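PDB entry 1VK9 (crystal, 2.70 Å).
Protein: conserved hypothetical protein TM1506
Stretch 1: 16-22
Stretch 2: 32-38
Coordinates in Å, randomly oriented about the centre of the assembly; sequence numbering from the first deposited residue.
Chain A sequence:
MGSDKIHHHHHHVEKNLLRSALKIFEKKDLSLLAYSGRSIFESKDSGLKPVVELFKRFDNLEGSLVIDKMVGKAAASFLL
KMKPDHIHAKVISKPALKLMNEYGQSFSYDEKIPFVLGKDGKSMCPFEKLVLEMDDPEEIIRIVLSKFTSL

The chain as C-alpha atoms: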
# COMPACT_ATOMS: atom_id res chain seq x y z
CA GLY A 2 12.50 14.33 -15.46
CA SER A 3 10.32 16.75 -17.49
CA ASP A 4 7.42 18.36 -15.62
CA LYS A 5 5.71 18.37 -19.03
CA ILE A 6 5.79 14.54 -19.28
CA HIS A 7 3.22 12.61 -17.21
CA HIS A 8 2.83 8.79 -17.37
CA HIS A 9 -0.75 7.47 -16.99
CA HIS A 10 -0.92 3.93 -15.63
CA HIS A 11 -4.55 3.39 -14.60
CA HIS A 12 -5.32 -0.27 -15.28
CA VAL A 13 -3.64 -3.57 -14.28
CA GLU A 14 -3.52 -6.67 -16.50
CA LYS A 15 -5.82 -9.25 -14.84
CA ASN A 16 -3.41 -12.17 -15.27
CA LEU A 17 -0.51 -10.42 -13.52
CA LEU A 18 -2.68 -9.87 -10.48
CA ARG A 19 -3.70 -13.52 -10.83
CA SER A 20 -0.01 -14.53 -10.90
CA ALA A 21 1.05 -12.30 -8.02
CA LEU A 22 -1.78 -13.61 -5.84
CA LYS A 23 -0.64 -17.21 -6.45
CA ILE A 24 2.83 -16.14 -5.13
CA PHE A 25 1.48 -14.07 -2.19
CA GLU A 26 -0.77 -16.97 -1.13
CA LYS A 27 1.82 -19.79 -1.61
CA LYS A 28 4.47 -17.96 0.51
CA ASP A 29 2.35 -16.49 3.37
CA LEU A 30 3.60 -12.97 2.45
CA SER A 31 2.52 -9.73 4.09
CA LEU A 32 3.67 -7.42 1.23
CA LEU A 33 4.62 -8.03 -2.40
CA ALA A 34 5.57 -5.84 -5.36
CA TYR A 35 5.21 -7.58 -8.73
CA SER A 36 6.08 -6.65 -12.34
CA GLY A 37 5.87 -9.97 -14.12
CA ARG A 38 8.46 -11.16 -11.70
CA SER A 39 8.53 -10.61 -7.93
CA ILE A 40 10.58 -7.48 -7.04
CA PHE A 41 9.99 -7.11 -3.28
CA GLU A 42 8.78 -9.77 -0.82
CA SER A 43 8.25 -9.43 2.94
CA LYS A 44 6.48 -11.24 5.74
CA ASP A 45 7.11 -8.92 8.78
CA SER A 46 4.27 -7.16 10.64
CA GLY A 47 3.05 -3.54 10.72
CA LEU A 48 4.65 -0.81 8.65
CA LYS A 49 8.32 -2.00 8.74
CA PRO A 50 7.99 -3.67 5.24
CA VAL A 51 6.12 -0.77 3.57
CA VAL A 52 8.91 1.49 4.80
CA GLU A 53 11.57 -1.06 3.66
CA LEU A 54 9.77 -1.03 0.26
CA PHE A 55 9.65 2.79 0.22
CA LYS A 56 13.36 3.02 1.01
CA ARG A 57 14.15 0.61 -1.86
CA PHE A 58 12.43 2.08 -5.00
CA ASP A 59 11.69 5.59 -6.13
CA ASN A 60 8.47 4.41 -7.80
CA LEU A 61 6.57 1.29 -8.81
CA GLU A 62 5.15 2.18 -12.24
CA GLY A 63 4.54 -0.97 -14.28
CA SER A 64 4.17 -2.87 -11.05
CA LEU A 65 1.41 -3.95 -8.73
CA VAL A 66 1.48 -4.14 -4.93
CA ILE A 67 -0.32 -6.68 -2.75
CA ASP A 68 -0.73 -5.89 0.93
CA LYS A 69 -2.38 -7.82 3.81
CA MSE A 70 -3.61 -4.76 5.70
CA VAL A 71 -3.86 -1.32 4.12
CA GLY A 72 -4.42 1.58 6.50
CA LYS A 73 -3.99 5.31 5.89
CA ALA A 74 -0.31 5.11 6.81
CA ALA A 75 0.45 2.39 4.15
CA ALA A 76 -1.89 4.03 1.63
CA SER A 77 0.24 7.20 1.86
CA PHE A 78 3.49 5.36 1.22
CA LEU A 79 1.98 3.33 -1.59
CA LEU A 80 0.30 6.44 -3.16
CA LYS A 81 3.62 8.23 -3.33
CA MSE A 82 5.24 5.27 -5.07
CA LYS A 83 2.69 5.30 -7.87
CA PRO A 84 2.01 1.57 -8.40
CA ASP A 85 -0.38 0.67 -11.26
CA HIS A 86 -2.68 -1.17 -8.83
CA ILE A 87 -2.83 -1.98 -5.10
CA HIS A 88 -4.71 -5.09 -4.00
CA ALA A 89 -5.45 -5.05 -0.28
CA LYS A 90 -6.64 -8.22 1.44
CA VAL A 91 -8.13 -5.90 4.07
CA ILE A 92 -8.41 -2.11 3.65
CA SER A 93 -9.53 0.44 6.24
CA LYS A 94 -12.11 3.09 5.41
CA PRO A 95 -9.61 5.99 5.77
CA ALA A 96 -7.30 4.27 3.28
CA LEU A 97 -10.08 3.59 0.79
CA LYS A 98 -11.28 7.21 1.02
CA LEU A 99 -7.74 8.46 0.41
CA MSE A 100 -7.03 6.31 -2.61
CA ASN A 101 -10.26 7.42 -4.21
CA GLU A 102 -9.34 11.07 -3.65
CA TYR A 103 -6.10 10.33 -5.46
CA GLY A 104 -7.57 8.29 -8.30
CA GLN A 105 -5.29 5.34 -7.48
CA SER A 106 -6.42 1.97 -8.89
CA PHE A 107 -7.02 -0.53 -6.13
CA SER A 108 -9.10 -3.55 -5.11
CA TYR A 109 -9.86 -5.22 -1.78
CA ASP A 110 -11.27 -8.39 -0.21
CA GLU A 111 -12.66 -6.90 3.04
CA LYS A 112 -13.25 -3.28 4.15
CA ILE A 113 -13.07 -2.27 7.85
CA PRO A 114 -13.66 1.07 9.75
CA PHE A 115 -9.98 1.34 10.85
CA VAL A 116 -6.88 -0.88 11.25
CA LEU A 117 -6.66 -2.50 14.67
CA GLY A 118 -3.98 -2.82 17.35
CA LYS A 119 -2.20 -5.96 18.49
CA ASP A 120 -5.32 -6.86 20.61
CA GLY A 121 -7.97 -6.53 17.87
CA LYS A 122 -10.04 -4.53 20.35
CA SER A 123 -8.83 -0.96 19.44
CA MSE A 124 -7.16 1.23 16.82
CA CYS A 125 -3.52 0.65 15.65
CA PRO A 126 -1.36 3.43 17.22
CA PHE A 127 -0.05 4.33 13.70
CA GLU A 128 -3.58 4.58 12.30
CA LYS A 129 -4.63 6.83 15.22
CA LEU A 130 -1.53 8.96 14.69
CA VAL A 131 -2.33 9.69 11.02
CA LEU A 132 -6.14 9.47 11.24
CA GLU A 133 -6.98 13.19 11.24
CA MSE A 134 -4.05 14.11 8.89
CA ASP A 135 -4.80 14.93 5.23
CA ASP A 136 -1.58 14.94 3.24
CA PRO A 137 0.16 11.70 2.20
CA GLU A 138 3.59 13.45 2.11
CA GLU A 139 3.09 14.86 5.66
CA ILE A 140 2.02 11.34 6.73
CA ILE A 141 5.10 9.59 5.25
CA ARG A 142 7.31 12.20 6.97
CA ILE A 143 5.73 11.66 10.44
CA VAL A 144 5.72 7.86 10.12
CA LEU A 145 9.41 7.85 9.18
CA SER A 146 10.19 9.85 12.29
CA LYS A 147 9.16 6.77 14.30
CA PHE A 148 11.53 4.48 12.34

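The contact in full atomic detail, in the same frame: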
# COMPACT_ATOMS: atom_id res chain seq x y z
N ASN A 16 -4.15 -10.93 -15.46
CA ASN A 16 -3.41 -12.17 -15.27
C ASN A 16 -2.12 -11.99 -14.48
O ASN A 16 -1.54 -12.98 -14.01
CB ASN A 16 -3.17 -12.90 -16.61
CG ASN A 16 -2.25 -12.13 -17.53
OD1 ASN A 16 -2.29 -10.88 -17.61
ND2 ASN A 16 -1.39 -12.86 -18.24
N LEU A 17 -1.68 -10.74 -14.33
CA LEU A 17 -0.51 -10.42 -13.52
C LEU A 17 -0.93 -10.41 -12.06
O LEU A 17 -0.22 -10.93 -11.18
CB LEU A 17 0.07 -9.06 -13.91
CG LEU A 17 1.47 -9.00 -14.52
CD1 LEU A 17 1.51 -9.56 -15.96
CD2 LEU A 17 1.99 -7.57 -14.49
N LEU A 18 -2.09 -9.82 -11.80
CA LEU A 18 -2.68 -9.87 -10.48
C LEU A 18 -2.88 -11.32 -10.12
O LEU A 18 -2.46 -11.74 -9.06
CB LEU A 18 -4.01 -9.11 -10.44
CG LEU A 18 -4.70 -9.05 -9.08
CD1 LEU A 18 -3.73 -8.58 -8.02
CD2 LEU A 18 -5.94 -8.18 -9.14
N ARG A 19 -3.50 -12.08 -11.02
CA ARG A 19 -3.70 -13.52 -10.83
C ARG A 19 -2.40 -14.22 -10.44
O ARG A 19 -2.38 -14.99 -9.49
CB ARG A 19 -4.25 -14.14 -12.11
CG ARG A 19 -5.36 -15.16 -11.93
CD ARG A 19 -5.76 -15.84 -13.24
NE ARG A 19 -7.03 -16.54 -13.10
N SER A 20 -1.32 -13.93 -11.16
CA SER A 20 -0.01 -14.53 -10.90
C SER A 20 0.60 -14.10 -9.57
O SER A 20 1.20 -14.90 -8.87
CB SER A 20 0.96 -14.17 -12.02
OG SER A 20 0.77 -15.00 -13.13
N ALA A 21 0.46 -12.83 -9.24
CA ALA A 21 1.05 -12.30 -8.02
C ALA A 21 0.35 -12.87 -6.80
O ALA A 21 0.98 -13.10 -5.78
CB ALA A 21 1.00 -10.78 -8.01
N LEU A 22 -0.96 -13.10 -6.94
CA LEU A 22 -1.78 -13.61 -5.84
C LEU A 22 -1.36 -15.04 -5.53
O LEU A 22 -1.21 -15.40 -4.36
CB LEU A 22 -3.28 -13.53 -6.18
CG LEU A 22 -4.03 -12.18 -6.23
CD1 LEU A 22 -5.40 -12.31 -6.90
CD2 LEU A 22 -4.19 -11.56 -4.87
N LEU A 32 3.50 -8.46 2.25
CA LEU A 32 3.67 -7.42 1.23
C LEU A 32 4.40 -7.99 0.02
O LEU A 32 5.33 -8.78 0.15
CB LEU A 32 4.46 -6.24 1.80
CG LEU A 32 4.71 -4.98 0.96
CD1 LEU A 32 3.43 -4.39 0.40
CD2 LEU A 32 5.44 -3.93 1.80
N LEU A 33 3.98 -7.60 -1.17
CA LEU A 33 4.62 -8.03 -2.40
C LEU A 33 4.53 -6.92 -3.44
O LEU A 33 3.46 -6.29 -3.58
CB LEU A 33 3.94 -9.30 -2.93
CG LEU A 33 4.27 -9.75 -4.35
CD1 LEU A 33 5.66 -10.30 -4.42
CD2 LEU A 33 3.29 -10.81 -4.76
N ALA A 34 5.64 -6.64 -4.13
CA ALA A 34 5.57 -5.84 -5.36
C ALA A 34 5.94 -6.72 -6.55
O ALA A 34 6.93 -7.46 -6.50
CB ALA A 34 6.43 -4.63 -5.26
N TYR A 35 5.12 -6.65 -7.60
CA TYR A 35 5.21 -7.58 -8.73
C TYR A 35 5.13 -6.89 -10.10
O TYR A 35 4.28 -6.02 -10.34
CB TYR A 35 4.11 -8.63 -8.59
CG TYR A 35 4.15 -9.76 -9.59
CD1 TYR A 35 4.95 -10.89 -9.37
CD2 TYR A 35 3.37 -9.73 -10.74
CE1 TYR A 35 4.97 -11.95 -10.29
CE2 TYR A 35 3.38 -10.78 -11.66
CZ TYR A 35 4.19 -11.89 -11.43
OH TYR A 35 4.19 -12.92 -12.34
N SER A 36 6.03 -7.28 -11.01
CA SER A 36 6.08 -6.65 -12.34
C SER A 36 5.96 -7.65 -13.48
O SER A 36 6.02 -7.29 -14.64
CB SER A 36 7.36 -5.83 -12.48
OG SER A 36 8.46 -6.71 -12.55
N GLY A 37 5.77 -8.91 -13.15
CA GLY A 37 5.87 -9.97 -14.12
C GLY A 37 6.78 -10.96 -13.45
O GLY A 37 6.62 -12.17 -13.60
N ARG A 38 7.74 -10.41 -12.71
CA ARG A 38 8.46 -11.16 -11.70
C ARG A 38 8.30 -10.45 -10.36
O ARG A 38 7.88 -9.29 -10.30
CB ARG A 38 9.93 -11.37 -12.11
CG ARG A 38 10.90 -10.28 -11.75
CD ARG A 38 12.17 -10.28 -12.60
NE ARG A 38 12.49 -8.91 -12.99
CZ ARG A 38 13.33 -8.12 -12.33
NH1 ARG A 38 13.96 -8.57 -11.26
NH2 ARG A 38 13.54 -6.88 -12.75

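Residues 16-22 lie within a longer helix, and residues 32-35 form a strand that gives way to a loop or turn at 36-38. The two axes approach to 9.4 Å, and their N-to-C directions make an angle of 141°, so the segments run roughly antiparallel with a marked skew. The register follows from the nearest CA atoms: Leu17 CA is 6.4 Å from Gly37 CA, and Ala21 CA is 6.3 Å from Tyr35 CA. The helical backbone is regular here, with Ala21 N donating to Leu17 O at 2.8 Å and Ser20 N to Asn16 O at 3.0 Å. Within the second stretch, Ser36 N donates to Arg38 O at 2.8 Å, just after the strand.

No hydrogen bond joins the two stretches; the contact, 266 Å² summed over both sides, rests on packing. Strand alternation selects the residues that take part: Leu33 and Tyr35 direct their CA-to-CB bonds toward the helix, whereas that of Ala34 points away, and Ala34 CB comes no nearer to the helix than 8.7 Å, at Ala21 CB.

Tyr35 contributes the largest area, 79 Å². With chi1 at -173° (t), its ring lies against the helix. Ala21 CB sits over one ring face, 4.0 Å from the centroid and 27° off the normal, which is the geometry of a CH-pi contact; the closest ring atom, Tyr35 CG, is 3.7 Å from Ala21 CB. A methyl group suits this place because it is small enough to let the helix come close to the ring. The same Ala21 CB meets Leu33 CD2 at 4.0 Å, and Leu33 CD2 also lies 3.4 Å from Ala21 O, so the leucine packs against backbone as well as side chain.

Further along the ring, Leu17 CG is 3.9 Å from Tyr35 CE2. Leu17 CB leaves the backbone sideways, but the end of the side chain comes nearer, with chi1 between wells at -115°; its CD2 reaches within 4.0 Å of Ser36 O and 4.2 Å of Gly37 N. The CA-to-CB bond of Ser20 points toward the second stretch and places CB 3.5 Å from Tyr35 OH, while Ser20 OG makes a weak hydrogen bond back to Asn16 O at 3.2 Å. Within the second stretch, Tyr35 OH is 2.8 Å from Gly37 O.

Gly37 has phi/psi of 130/-36°, angles at which a CB would be jammed against the preceding carbonyl oxygen. Backbone conformation alone therefore accounts for glycine at this position.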